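Local atomic coordinates of EmGH1 (Erythrobacter marinus, PDB entry 5Z87), a protein that probably hydrolyses beta-glucosidic bonds as a family 3 glycoside hydrolase. Residues V458-Y469 and E605-F616; G674-L685 and L777-V785. All blocks are in the same frame, centred on the assembly; numbering follows the deposited sequence.

Contact 1: V458-Y469 and E605-F616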
loop_
_atom_site.group_PDB
_atom_site.type_symbol
_atom_site.label_atom_id
_atom_site.label_comp_id
_atom_site.label_asym_id
_atom_site.label_seq_id
_atom_site.Cartn_x
_atom_site.Cartn_y
_atom_site.Cartn_z
ATOM N N VAL A 458 22.798 -18.535 21.872
ATOM C CA VAL A 458 23.139 -18.917 23.236
ATOM C C VAL A 458 22.172 -18.204 24.168
ATOM O O VAL A 458 22.144 -16.969 24.205
ATOM C CB VAL A 458 24.593 -18.540 23.589
ATOM C CG1 VAL A 458 24.908 -18.897 25.035
ATOM C CG2 VAL A 458 25.581 -19.221 22.640
ATOM N N GLY A 459 21.392 -18.967 24.927
ATOM C CA GLY A 459 20.485 -18.346 25.875
ATOM C C GLY A 459 19.602 -19.366 26.553
ATOM O O GLY A 459 19.803 -20.577 26.426
ATOM N N VAL A 460 18.615 -18.855 27.283
ATOM C CA VAL A 460 17.727 -19.678 28.100
ATOM C C VAL A 460 16.389 -19.795 27.384
ATOM O O VAL A 460 15.610 -18.837 27.345
ATOM C CB VAL A 460 17.553 -19.093 29.507
ATOM C CG1 VAL A 460 16.531 -19.891 30.276
ATOM C CG2 VAL A 460 18.887 -19.088 30.247
ATOM N N SER A 461 16.105 -20.977 26.838
ATOM C CA SER A 461 14.849 -21.209 26.143
ATOM C C SER A 461 13.676 -21.185 27.126
ATOM O O SER A 461 13.846 -21.207 28.350
ATOM C CB SER A 461 14.870 -22.555 25.414
ATOM O OG SER A 461 14.819 -23.632 26.340
ATOM N N ALA A 462 12.462 -21.149 26.566
ATOM C CA ALA A 462 11.263 -21.208 27.397
ATOM C C ALA A 462 11.239 -22.491 28.224
ATOM O O ALA A 462 10.990 -22.457 29.434
ATOM C CB ALA A 462 10.009 -21.093 26.519
ATOM N N LEU A 463 11.536 -23.630 27.586
ATOM C CA LEU A 463 11.601 -24.911 28.294
ATOM C C LEU A 463 12.583 -24.855 29.459
ATOM O O LEU A 463 12.225 -25.126 30.612
ATOM C CB LEU A 463 12.004 -26.020 27.321
ATOM C CG LEU A 463 12.222 -27.391 27.960
ATOM C CD1 LEU A 463 10.874 -27.964 28.438
ATOM C CD2 LEU A 463 12.929 -28.350 27.005
ATOM N N GLU A 464 13.834 -24.493 29.169
ATOM C CA GLU A 464 14.857 -24.419 30.205
ATOM C C GLU A 464 14.451 -23.473 31.326
ATOM O O GLU A 464 14.680 -23.760 32.508
ATOM C CB GLU A 464 16.183 -23.978 29.587
ATOM C CG GLU A 464 17.361 -24.103 30.537
ATOM C CD GLU A 464 18.626 -23.463 29.995
ATOM O OE1 GLU A 464 19.039 -23.795 28.852
ATOM O OE2 GLU A 464 19.197 -22.614 30.716
ATOM N N GLY A 465 13.851 -22.335 30.981
ATOM C CA GLY A 465 13.427 -21.408 32.014
ATOM C C GLY A 465 12.355 -21.998 32.908
ATOM O O GLY A 465 12.354 -21.782 34.123
ATOM N N LEU A 466 11.439 -22.761 32.322
ATOM C CA LEU A 466 10.385 -23.395 33.102
ATOM C C LEU A 466 10.905 -24.602 33.888
ATOM O O LEU A 466 10.482 -24.831 35.028
ATOM C CB LEU A 466 9.236 -23.786 32.173
ATOM C CG LEU A 466 8.296 -22.615 31.876
ATOM C CD1 LEU A 466 7.319 -22.984 30.775
ATOM C CD2 LEU A 466 7.562 -22.154 33.147
ATOM N N GLN A 467 11.828 -25.378 33.305
ATOM C CA GLN A 467 12.453 -26.468 34.052
ATOM C C GLN A 467 13.140 -25.949 35.309
ATOM O O GLN A 467 12.984 -26.515 36.396
ATOM C CB GLN A 467 13.459 -27.201 33.178
ATOM C CG GLN A 467 12.853 -28.117 32.140
ATOM C CD GLN A 467 13.897 -28.533 31.113
ATOM O OE1 GLN A 467 14.913 -27.855 30.945
ATOM N NE2 GLN A 467 13.656 -29.639 30.427
ATOM N N ALA A 468 13.907 -24.864 35.179
ATOM C CA ALA A 468 14.591 -24.308 36.340
ATOM C C ALA A 468 13.604 -23.781 37.364
ATOM O O ALA A 468 13.867 -23.857 38.569
ATOM C CB ALA A 468 15.544 -23.194 35.918
ATOM N N TYR A 469 12.472 -23.241 36.905
ATOM C CA TYR A 469 11.450 -22.774 37.830
ATOM C C TYR A 469 10.782 -23.942 38.546
ATOM O O TYR A 469 10.515 -23.871 39.751
ATOM C CB TYR A 469 10.411 -21.934 37.089
ATOM C CG TYR A 469 9.610 -21.070 38.025
ATOM C CD1 TYR A 469 8.506 -21.582 38.693
ATOM C CD2 TYR A 469 9.968 -19.748 38.262
ATOM C CE1 TYR A 469 7.776 -20.799 39.565
ATOM C CE2 TYR A 469 9.238 -18.956 39.125
ATOM C CZ TYR A 469 8.147 -19.495 39.782
ATOM O OH TYR A 469 7.412 -18.728 40.654
ATOM N N GLU A 605 18.446 -13.395 25.641
ATOM C CA GLU A 605 19.113 -14.619 26.065
ATOM C C GLU A 605 18.686 -15.070 27.459
ATOM O O GLU A 605 18.831 -16.250 27.786
ATOM C CB GLU A 605 20.631 -14.446 25.987
ATOM C CG GLU A 605 21.189 -13.377 26.893
ATOM C CD GLU A 605 22.678 -13.559 27.132
ATOM O OE1 GLU A 605 23.475 -13.350 26.184
ATOM O OE2 GLU A 605 23.048 -13.935 28.266
ATOM N N GLN A 606 18.146 -14.170 28.269
ATOM C CA GLN A 606 17.550 -14.521 29.548
ATOM C C GLN A 606 16.029 -14.677 29.457
ATOM O O GLN A 606 15.352 -14.702 30.488
ATOM C CB GLN A 606 17.918 -13.471 30.600
ATOM C CG GLN A 606 19.416 -13.415 30.909
ATOM C CD GLN A 606 20.005 -14.780 31.286
ATOM O OE1 GLN A 606 19.523 -15.438 32.207
ATOM N NE2 GLN A 606 21.049 -15.206 30.567
ATOM N N GLY A 607 15.484 -14.807 28.245
ATOM C CA GLY A 607 14.038 -14.726 28.081
ATOM C C GLY A 607 13.285 -15.850 28.770
ATOM O O GLY A 607 12.210 -15.630 29.336
ATOM N N GLY A 608 13.834 -17.063 28.733
ATOM C CA GLY A 608 13.167 -18.195 29.355
ATOM C C GLY A 608 12.873 -17.972 30.825
ATOM O O GLY A 608 11.819 -18.378 31.323
ATOM N N HIS A 609 13.791 -17.311 31.537
ATOM C CA HIS A 609 13.553 -17.015 32.949
ATOM C C HIS A 609 12.479 -15.949 33.117
ATOM O O HIS A 609 11.638 -16.039 34.023
ATOM C CB HIS A 609 14.853 -16.564 33.634
ATOM C CG HIS A 609 15.926 -17.614 33.665
ATOM N ND1 HIS A 609 15.721 -18.874 34.187
ATOM C CD2 HIS A 609 17.218 -17.582 33.260
ATOM C CE1 HIS A 609 16.834 -19.578 34.083
ATOM N NE2 HIS A 609 17.758 -18.816 33.525
ATOM N N ALA A 610 12.501 -14.917 32.270
ATOM C CA ALA A 610 11.516 -13.852 32.415
ATOM C C ALA A 610 10.108 -14.361 32.107
ATOM O O ALA A 610 9.154 -14.010 32.804
ATOM C CB ALA A 610 11.888 -12.665 31.527
ATOM N N ILE A 611 9.971 -15.216 31.093
ATOM C CA ILE A 611 8.675 -15.831 30.796
ATOM C C ILE A 611 8.161 -16.621 31.997
ATOM O O ILE A 611 6.996 -16.498 32.398
ATOM C CB ILE A 611 8.787 -16.726 29.555
ATOM C CG1 ILE A 611 9.077 -15.877 28.318
ATOM C CG2 ILE A 611 7.525 -17.568 29.391
ATOM C CD1 ILE A 611 9.265 -16.682 27.055
ATOM N N ALA A 612 9.019 -17.462 32.580
ATOM C CA ALA A 612 8.598 -18.255 33.728
ATOM C C ALA A 612 8.196 -17.360 34.891
ATOM O O ALA A 612 7.190 -17.612 35.562
ATOM C CB ALA A 612 9.716 -19.214 34.140
ATOM N N SER A 613 8.951 -16.288 35.124
ATOM C CA SER A 613 8.620 -15.384 36.220
ATOM C C SER A 613 7.265 -14.708 36.013
ATOM O O SER A 613 6.548 -14.431 36.986
ATOM C CB SER A 613 9.727 -14.338 36.374
ATOM O OG SER A 613 10.957 -14.951 36.738
ATOM N N ILE A 614 6.901 -14.423 34.762
ATOM C CA ILE A 614 5.616 -13.787 34.509
ATOM C C ILE A 614 4.500 -14.819 34.541
ATOM O O ILE A 614 3.390 -14.526 34.998
ATOM C CB ILE A 614 5.656 -13.018 33.176
ATOM C CG1 ILE A 614 6.364 -11.684 33.369
ATOM C CG2 ILE A 614 4.255 -12.784 32.610
ATOM C CD1 ILE A 614 6.982 -11.161 32.094
ATOM N N LEU A 615 4.768 -16.040 34.087
ATOM C CA LEU A 615 3.722 -17.057 34.116
ATOM C C LEU A 615 3.254 -17.351 35.540
ATOM O O LEU A 615 2.086 -17.699 35.745
ATOM C CB LEU A 615 4.204 -18.335 33.439
ATOM C CG LEU A 615 4.197 -18.282 31.912
ATOM C CD1 LEU A 615 4.922 -19.480 31.329
ATOM C CD2 LEU A 615 2.785 -18.214 31.392
ATOM N N PHE A 616 4.120 -17.167 36.536
ATOM C CA PHE A 616 3.819 -17.560 37.907
ATOM C C PHE A 616 3.606 -16.369 38.836
ATOM O O PHE A 616 3.436 -16.557 40.045
ATOM C CB PHE A 616 4.928 -18.484 38.436
ATOM C CG PHE A 616 4.803 -19.910 37.941
ATOM C CD1 PHE A 616 3.833 -20.756 38.465
ATOM C CD2 PHE A 616 5.631 -20.393 36.941
ATOM C CE1 PHE A 616 3.698 -22.060 38.006
ATOM C CE2 PHE A 616 5.499 -21.696 36.467
ATOM C CZ PHE A 616 4.532 -22.531 37.002
HETATM O O HOH W 1 13.374 -19.939 35.566
#
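The rings of Tyr469 and Phe616 lie almost parallel (5°) but slid past each other, barely overlapping, centroids 4.5 Å apart; Tyr469 CE1 sits over one face of Phe616, while Leu466 CD2 comes to that ring's edge. Val460 CG1 stands over one face of the His609 ring in a CH-pi contact, 3.7 Å from its centroid, and Ala468 CB lies at the edge. Between these ring contacts two helices of the family 3 C-terminal domain cross at -55°, their axes 7.2 Å apart because Gly465 and Gly608 let the backbones meet. Gly465 CA approaches Gly608 O at 3.5 Å, and Ala612 CB fits against Gly465 O and Leu466 CD2. With CG of Tyr469 anti to its N (chi1 -161°), the ring reaches past Ala612 to Phe616, and its OH bonds to Asp618. A serine here would probably strip this Phe616 face of its neighbouring ring and deprive Asp618 of the phenol. Ahead of helix 462-469, Val460 pairs through its backbone: its N donates to Glu605 O (2.7 Å), its O accepts from Gly608 N. A water donates to Gly465 O at 2.6 Å and lies in the His609 ring plane, 2.9 Å from ND1.

Contact 2: G674-L685 and L777-V785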
loop_
_atom_site.group_PDB
_atom_site.type_symbol
_atom_site.label_atom_id
_atom_site.label_comp_id
_atom_site.label_asym_id
_atom_site.label_seq_id
_atom_site.Cartn_x
_atom_site.Cartn_y
_atom_site.Cartn_z
ATOM N N GLY A 674 -8.125 8.777 35.306
ATOM C CA GLY A 674 -8.869 10.004 35.137
ATOM C C GLY A 674 -8.692 10.571 33.741
ATOM O O GLY A 674 -7.921 10.060 32.926
ATOM N N ALA A 675 -9.437 11.639 33.464
ATOM C CA ALA A 675 -9.332 12.351 32.195
ATOM C C ALA A 675 -8.093 13.241 32.205
ATOM O O ALA A 675 -7.663 13.696 33.269
ATOM C CB ALA A 675 -10.577 13.219 31.942
ATOM N N PRO A 676 -7.504 13.513 31.039
ATOM C CA PRO A 676 -6.403 14.486 30.996
ATOM C C PRO A 676 -6.915 15.858 31.397
ATOM O O PRO A 676 -8.025 16.255 31.041
ATOM C CB PRO A 676 -5.940 14.446 29.536
ATOM C CG PRO A 676 -7.162 13.958 28.770
ATOM C CD PRO A 676 -7.799 12.947 29.709
ATOM N N GLN A 677 -6.107 16.563 32.186
ATOM C CA GLN A 677 -6.423 17.903 32.664
ATOM C C GLN A 677 -5.339 18.846 32.170
ATOM O O GLN A 677 -4.167 18.684 32.522
ATOM C CB GLN A 677 -6.502 17.952 34.193
ATOM C CG GLN A 677 -7.467 16.966 34.828
ATOM C CD GLN A 677 -7.969 17.443 36.183
ATOM O OE1 GLN A 677 -7.683 16.836 37.221
ATOM N NE2 GLN A 677 -8.720 18.541 36.178
ATOM N N ALA A 678 -5.725 19.818 31.353
ATOM C CA ALA A 678 -4.794 20.834 30.899
ATOM C C ALA A 678 -4.820 21.991 31.881
ATOM O O ALA A 678 -5.877 22.335 32.418
ATOM C CB ALA A 678 -5.138 21.327 29.491
ATOM N N GLU A 679 -3.642 22.581 32.112
ATOM C CA GLU A 679 -3.514 23.685 33.054
ATOM C C GLU A 679 -4.240 24.934 32.570
ATOM O O GLU A 679 -4.685 25.746 33.388
ATOM C CB GLU A 679 -2.033 23.976 33.295
ATOM C CG GLU A 679 -1.745 25.130 34.232
ATOM C CD GLU A 679 -0.278 25.193 34.645
ATOM O OE1 GLU A 679 0.587 24.790 33.841
ATOM O OE2 GLU A 679 0.009 25.631 35.781
ATOM N N ARG A 680 -4.370 25.111 31.260
ATOM C CA ARG A 680 -5.064 26.258 30.690
ATOM C C ARG A 680 -5.979 25.779 29.581
ATOM O O ARG A 680 -5.654 24.827 28.870
ATOM C CB ARG A 680 -4.095 27.303 30.091
ATOM C CG ARG A 680 -3.229 28.050 31.079
ATOM C CD ARG A 680 -2.819 29.388 30.483
ATOM N NE ARG A 680 -1.688 29.261 29.567
ATOM C CZ ARG A 680 -1.390 30.145 28.614
ATOM N NH1 ARG A 680 -2.148 31.232 28.441
ATOM N NH2 ARG A 680 -0.329 29.950 27.832
ATOM N N ALA A 681 -7.116 26.454 29.425
ATOM C CA ALA A 681 -8.021 26.122 28.334
ATOM C C ALA A 681 -7.574 26.724 27.011
ATOM O O ALA A 681 -7.937 26.203 25.951
ATOM C CB ALA A 681 -9.447 26.587 28.660
ATOM N N SER A 682 -6.781 27.789 27.051
ATOM C CA SER A 682 -6.366 28.488 25.845
ATOM C C SER A 682 -4.942 29.002 26.017
ATOM O O SER A 682 -4.625 29.632 27.030
ATOM C CB SER A 682 -7.322 29.645 25.548
ATOM O OG SER A 682 -7.046 30.183 24.276
ATOM N N ILE A 683 -4.092 28.736 25.027
ATOM C CA ILE A 683 -2.689 29.129 25.058
ATOM C C ILE A 683 -2.324 29.775 23.726
ATOM O O ILE A 683 -3.069 29.707 22.747
ATOM C CB ILE A 683 -1.748 27.940 25.344
ATOM C CG1 ILE A 683 -1.758 26.976 24.152
ATOM C CG2 ILE A 683 -2.141 27.261 26.644
ATOM C CD1 ILE A 683 -0.777 25.825 24.247
ATOM N N GLY A 684 -1.152 30.415 23.706
ATOM C CA GLY A 684 -0.650 31.001 22.482
ATOM C C GLY A 684 0.090 30.000 21.613
ATOM O O GLY A 684 0.520 28.941 22.078
ATOM N N LEU A 685 0.287 30.337 20.361
ATOM C CA LEU A 685 0.866 29.444 19.397
ATOM C C LEU A 685 2.217 28.942 19.770
ATOM O O LEU A 685 2.574 27.883 19.426
ATOM C CB LEU A 685 0.913 30.064 18.018
ATOM C CG LEU A 685 -0.343 30.559 17.345
ATOM C CD1 LEU A 685 -0.015 31.086 15.994
ATOM C CD2 LEU A 685 -1.435 29.539 17.260
ATOM N N LEU A 777 -9.463 5.843 25.931
ATOM C CA LEU A 777 -8.986 7.204 26.104
ATOM C C LEU A 777 -10.096 8.093 26.626
ATOM O O LEU A 777 -11.261 7.931 26.248
ATOM C CB LEU A 777 -8.493 7.780 24.786
ATOM C CG LEU A 777 -7.387 7.054 24.040
ATOM C CD1 LEU A 777 -7.268 7.659 22.644
ATOM C CD2 LEU A 777 -6.079 7.196 24.825
ATOM N N GLN A 778 -9.728 9.036 27.486
ATOM C CA GLN A 778 -10.579 10.177 27.775
ATOM C C GLN A 778 -9.872 11.426 27.267
ATOM O O GLN A 778 -8.684 11.396 26.943
ATOM C CB GLN A 778 -10.895 10.286 29.270
ATOM C CG GLN A 778 -11.633 9.084 29.830
ATOM C CD GLN A 778 -12.003 9.262 31.299
ATOM O OE1 GLN A 778 -11.203 8.972 32.189
ATOM N NE2 GLN A 778 -13.204 9.749 31.557
ATOM N N GLU A 779 -10.612 12.524 27.164
ATOM C CA GLU A 779 -10.098 13.652 26.414
ATOM C C GLU A 779 -10.492 14.974 27.059
ATOM O O GLU A 779 -11.389 15.050 27.900
ATOM C CB GLU A 779 -10.576 13.613 24.951
ATOM C CG GLU A 779 -12.076 13.497 24.772
ATOM C CD GLU A 779 -12.500 13.578 23.305
ATOM O OE1 GLU A 779 -13.144 14.582 22.938
ATOM O OE2 GLU A 779 -12.190 12.646 22.524
ATOM N N THR A 780 -9.774 16.013 26.649
ATOM C CA THR A 780 -10.074 17.391 26.987
ATOM C C THR A 780 -9.659 18.227 25.789
ATOM O O THR A 780 -8.893 17.773 24.938
ATOM C CB THR A 780 -9.342 17.830 28.257
ATOM O OG1 THR A 780 -9.791 19.134 28.636
ATOM C CG2 THR A 780 -7.813 17.852 28.023
ATOM N N ARG A 781 -10.172 19.449 25.711
ATOM C CA ARG A 781 -9.981 20.277 24.529
ATOM C C ARG A 781 -9.354 21.609 24.901
ATOM O O ARG A 781 -9.828 22.292 25.810
ATOM C CB ARG A 781 -11.306 20.510 23.821
ATOM C CG ARG A 781 -11.783 19.296 23.093
ATOM C CD ARG A 781 -13.200 19.474 22.613
ATOM N NE ARG A 781 -13.445 18.634 21.454
ATOM C CZ ARG A 781 -13.637 17.326 21.528
ATOM N NH1 ARG A 781 -13.623 16.724 22.710
ATOM N NH2 ARG A 781 -13.842 16.625 20.426
ATOM N N ILE A 782 -8.311 21.988 24.172
ATOM C CA ILE A 782 -7.707 23.301 24.320
ATOM C C ILE A 782 -7.772 24.026 22.981
ATOM O O ILE A 782 -8.000 23.427 21.922
ATOM C CB ILE A 782 -6.255 23.212 24.824
ATOM C CG1 ILE A 782 -5.402 22.475 23.789
ATOM C CG2 ILE A 782 -6.217 22.520 26.187
ATOM C CD1 ILE A 782 -4.123 23.202 23.429
ATOM N N THR A 783 -7.571 25.341 23.042
ATOM C CA THR A 783 -7.551 26.199 21.865
ATOM C C THR A 783 -6.191 26.872 21.761
ATOM O O THR A 783 -5.680 27.402 22.753
ATOM C CB THR A 783 -8.662 27.247 21.935
ATOM O OG1 THR A 783 -9.927 26.584 21.951
ATOM C CG2 THR A 783 -8.610 28.186 20.739
ATOM N N LEU A 784 -5.600 26.825 20.576
ATOM C CA LEU A 784 -4.419 27.618 20.272
ATOM C C LEU A 784 -4.872 28.951 19.695
ATOM O O LEU A 784 -5.746 28.990 18.818
ATOM C CB LEU A 784 -3.501 26.899 19.281
ATOM C CG LEU A 784 -3.101 25.451 19.575
ATOM C CD1 LEU A 784 -2.190 24.903 18.479
ATOM C CD2 LEU A 784 -2.445 25.330 20.935
ATOM N N VAL A 785 -4.294 30.039 20.204
ATOM C CA VAL A 785 -4.639 31.389 19.760
ATOM C C VAL A 785 -3.417 32.105 19.191
ATOM O O VAL A 785 -3.488 32.716 18.119
ATOM C CB VAL A 785 -5.249 32.210 20.897
ATOM C CG1 VAL A 785 -5.509 33.627 20.433
ATOM C CG2 VAL A 785 -6.549 31.568 21.364
ATOM O OXT VAL A 785 -2.332 32.084 19.782
HETATM O O HOH W 2 -8.575 20.322 30.804
HETATM O O HOH W 3 -10.255 26.397 25.008
#
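Backbone hydrogen bonds join Ala681-Ile683 to Thr783-Val785 in parallel register. Thr783 N donates to Ala681 O, Thr783 O accepts from Ile683 N (3.1 Å) almost in line with its C=O, and Val785 N closes the ladder on Ile683 O (2.8 Å). Leu685 N makes a weak bond to the terminal carboxylate oxygen Val785 OXT. Apolar contacts gather on the face holding Ile683 and Leu784, whose side chains run side by side, Ile683 CG1 3.7 Å from Leu784 CD2; Phe750 packs on both and on Ile782. CG1 of Ile683 lies between its N and carbonyl carbon (chi1 68°), which brings CG1 and CD1 against that leucine methyl. Farther back, Ala678 CB meets Ile782 CG2 at 3.7 Å, and the Pro676 ring lies over the backbone at Gln778 and Glu779, its CG 4.0 Å from Thr780 CG2. One water bridges the strands where they have separated, accepting from Ala678 N and bonding Thr780 OG1; another donates to Ala681 O and bonds Thr783 OG1. Segment 674-685 thus leaves the sheet of strand 689-697, turns at Glu679-Ala681 and becomes an edge strand beside 778-784, a switch of sheets consistent with a fibronectin type III-like beta sandwich.

Overall arrangement
Contact 1 and contact 2 belong to different domains, with centres about 45 Å apart and nearest atoms about 24 Å apart. They come in series along the chain: 458-469 and 605-616 are both placed before 674-685 begins, and 777-785 ends the protein. Contact 1 pairs two helices of the C-terminal family 3 domain, with Leu466 and Phe616 resting on strand 436-440 of its mixed sheet; its Glu605 also reaches Gln142 of the N-terminal domain. Contact 2 joins two sheets of the fibronectin type III-like domain, near the magnesium site at Asp713 and Ile715. Each brings together distant sequence, 136 and 92 residues apart, within its own domain.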